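PDB 6GKV: coclaurine N-methyltransferase from Coptis japonica, which catalyses N-methylation of coclaurine and related tetrahydroisoquinolines, using S-adenosyl-L-methionine as methyl donor, in alkaloid biosynthesis. Local coordinates for residues L128-G133 with D192-I197. Residues are numbered along the deposited sequence; the frame is centred on the assembly and turned at random.
Sequences LDLGCG and DRILVI. With SAH (S-adenosyl-L-homocysteine), chain C.
Two neighbouring parallel strands of the methyltransferase sheet meet here, and Leu128 and Leu130 on one join Ile194 and Leu195 on the other. Leu128 N donates to Arg193 O, and Leu195 N donates to Leu128 O at 2.7 Å. Leu130 N then bonds Leu195 O at 2.9 Å. Leu128, Leu130, Ile194 and Val196 share one face of the sheet. Ile194 divides its contacts there. Its CG1 lies alongside Leu128 CB at 4.1 Å. Its CG2, anti to the backbone N, reaches Leu130 CD1 at 3.7 Å. An alanine at Ile194 would probably open a gap beside both leucines. In this Rossmann-like fold the two strands lead to the cofactor site. Beyond Leu130 the chain enters a glycine-rich turn, Gly131 to Gly133. The SAH amino N donates to Gly131 O, in the turn just past one strand, and to Ile197 O, the last residue of the other, at 3.0 Å. Gly131 has positive phi and lies close to SAH O4' of the ribose. On the other face, Asp129 OD2 is hydrogen-bonded to Thr138 of helix 136-143, whose Leu137 packs on Leu195 and Ile197.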
loop_
_atom_site.group_PDB
_atom_site.type_symbol
_atom_site.label_atom_id
_atom_site.label_comp_id
_atom_site.label_asym_id
_atom_site.label_seq_id
_atom_site.Cartn_x
_atom_site.Cartn_y
_atom_site.Cartn_z
ATOM N N LEU A 128 21.625 -14.973 5.786
ATOM C CA LEU A 128 21.784 -15.084 4.335
ATOM C C LEU A 128 21.676 -13.725 3.659
ATOM O O LEU A 128 20.685 -13.007 3.821
ATOM C CB LEU A 128 20.735 -16.023 3.766
ATOM C CG LEU A 128 20.699 -16.242 2.260
ATOM C CD1 LEU A 128 22.023 -16.800 1.788
ATOM C CD2 LEU A 128 19.561 -17.198 1.910
ATOM N N ASP A 129 22.702 -13.380 2.893
ATOM C CA ASP A 129 22.764 -12.092 2.221
ATOM C C ASP A 129 22.604 -12.288 0.715
ATOM O O ASP A 129 23.573 -12.588 0.016
ATOM C CB ASP A 129 24.083 -11.399 2.559
ATOM C CG ASP A 129 24.179 -10.007 1.982
ATOM O OD1 ASP A 129 23.134 -9.431 1.619
ATOM O OD2 ASP A 129 25.304 -9.473 1.921
ATOM N N LEU A 130 21.372 -12.131 0.228
ATOM C CA LEU A 130 21.060 -12.376 -1.179
ATOM C C LEU A 130 21.415 -11.183 -2.046
ATOM O O LEU A 130 20.841 -10.100 -1.895
ATOM C CB LEU A 130 19.581 -12.725 -1.363
ATOM C CG LEU A 130 19.169 -14.108 -0.859
ATOM C CD1 LEU A 130 17.686 -14.360 -1.057
ATOM C CD2 LEU A 130 19.982 -15.163 -1.574
ATOM N N GLY A 131 22.364 -11.396 -2.959
ATOM C CA GLY A 131 22.826 -10.340 -3.830
ATOM C C GLY A 131 23.742 -9.407 -3.064
ATOM O O GLY A 131 23.506 -8.200 -2.982
ATOM N N CYS A 132 24.817 -9.984 -2.546
ATOM C CA CYS A 132 25.667 -9.368 -1.538
ATOM C C CYS A 132 26.595 -8.237 -1.989
ATOM O O CYS A 132 27.245 -7.593 -1.148
ATOM C CB CYS A 132 26.523 -10.462 -0.915
ATOM S SG CYS A 132 27.588 -11.229 -2.127
ATOM N N GLY A 133 26.699 -8.016 -3.299
ATOM C CA GLY A 133 27.628 -7.022 -3.817
ATOM C C GLY A 133 29.063 -7.343 -3.438
ATOM O O GLY A 133 29.526 -8.462 -3.637
ATOM N N ASP A 192 17.939 -18.046 9.655
ATOM C CA ASP A 192 17.118 -17.257 10.591
ATOM C C ASP A 192 16.810 -15.878 10.043
ATOM O O ASP A 192 15.803 -15.258 10.390
ATOM C CB ASP A 192 17.812 -17.075 11.944
ATOM C CG ASP A 192 18.083 -18.382 12.652
ATOM O OD1 ASP A 192 17.260 -19.325 12.533
ATOM O OD2 ASP A 192 19.133 -18.456 13.327
ATOM N N ARG A 193 17.712 -15.368 9.220
ATOM C CA ARG A 193 17.506 -14.048 8.670
ATOM C C ARG A 193 18.077 -13.962 7.277
ATOM O O ARG A 193 19.232 -14.306 7.025
ATOM C CB ARG A 193 18.088 -12.988 9.598
ATOM C CG ARG A 193 17.004 -12.400 10.521
ATOM C CD ARG A 193 17.506 -12.157 11.918
ATOM N NE ARG A 193 16.460 -11.696 12.832
ATOM C CZ ARG A 193 15.597 -12.488 13.461
ATOM N NH1 ARG A 193 15.622 -13.800 13.272
ATOM N NH2 ARG A 193 14.711 -11.960 14.283
ATOM N N ILE A 194 17.201 -13.553 6.366
ATOM C CA ILE A 194 17.556 -13.350 4.986
ATOM C C ILE A 194 17.483 -11.875 4.692
ATOM O O ILE A 194 16.454 -11.237 4.890
ATOM C CB ILE A 194 16.638 -14.109 4.044
ATOM C CG1 ILE A 194 16.670 -15.595 4.399
ATOM C CG2 ILE A 194 17.065 -13.867 2.580
ATOM C CD1 ILE A 194 15.631 -16.399 3.667
ATOM N N LEU A 195 18.596 -11.342 4.224
ATOM C CA LEU A 195 18.706 -9.932 3.930
ATOM C C LEU A 195 18.812 -9.743 2.434
ATOM O O LEU A 195 19.639 -10.370 1.789
ATOM C CB LEU A 195 19.922 -9.349 4.631
ATOM C CG LEU A 195 19.924 -9.602 6.136
ATOM C CD1 LEU A 195 21.279 -9.264 6.708
ATOM C CD2 LEU A 195 18.861 -8.749 6.776
ATOM N N VAL A 196 17.965 -8.883 1.886
ATOM C CA VAL A 196 17.962 -8.612 0.460
ATOM C C VAL A 196 18.055 -7.113 0.193
ATOM O O VAL A 196 17.048 -6.405 0.275
ATOM C CB VAL A 196 16.691 -9.161 -0.220
ATOM C CG1 VAL A 196 16.807 -9.008 -1.748
ATOM C CG2 VAL A 196 16.486 -10.629 0.129
ATOM N N ILE A 197 19.248 -6.630 -0.140
ATOM C CA ILE A 197 19.448 -5.201 -0.344
ATOM C C ILE A 197 19.544 -4.823 -1.824
ATOM O O ILE A 197 20.586 -4.967 -2.452
ATOM C CB ILE A 197 20.708 -4.698 0.389
ATOM C CG1 ILE A 197 20.698 -5.214 1.820
ATOM C CG2 ILE A 197 20.788 -3.143 0.363
ATOM C CD1 ILE A 197 19.437 -4.862 2.587
HETATM N N SAH C . 23.489 -5.818 -2.099
HETATM C CA SAH C . 24.741 -5.182 -2.483
HETATM C CB SAH C . 24.725 -4.793 -3.955
HETATM C CG SAH C . 23.371 -4.375 -4.520
HETATM S SD SAH C . 23.450 -4.169 -6.321
HETATM C C SAH C . 25.029 -3.948 -1.641
HETATM O O SAH C . 24.104 -3.459 -0.991
HETATM O OXT SAH C . 26.158 -3.430 -1.603
HETATM C "C5'" SAH C . 22.582 -5.727 -6.657
HETATM C "C4'" SAH C . 23.361 -6.988 -6.267
HETATM O "O4'" SAH C . 22.624 -8.151 -6.611
HETATM C "C3'" SAH C . 24.701 -7.099 -6.982
HETATM O "O3'" SAH C . 25.638 -7.663 -6.099
HETATM C "C2'" SAH C . 24.480 -8.096 -8.091
HETATM O "O2'" SAH C . 25.676 -8.803 -8.311
HETATM C "C1'" SAH C . 23.371 -8.968 -7.504
HETATM N N9 SAH C . 22.499 -9.582 -8.532
HETATM C C8 SAH C . 21.830 -8.967 -9.568
HETATM N N7 SAH C . 21.150 -9.915 -10.263
HETATM C C5 SAH C . 21.377 -11.128 -9.686
HETATM C C6 SAH C . 20.947 -12.426 -9.984
HETATM N N6 SAH C . 20.141 -12.667 -11.022
HETATM N N1 SAH C . 21.369 -13.477 -9.190
HETATM C C2 SAH C . 22.213 -13.243 -8.118
HETATM N N3 SAH C . 22.633 -11.961 -7.828
HETATM C C4 SAH C . 22.223 -10.925 -8.602
#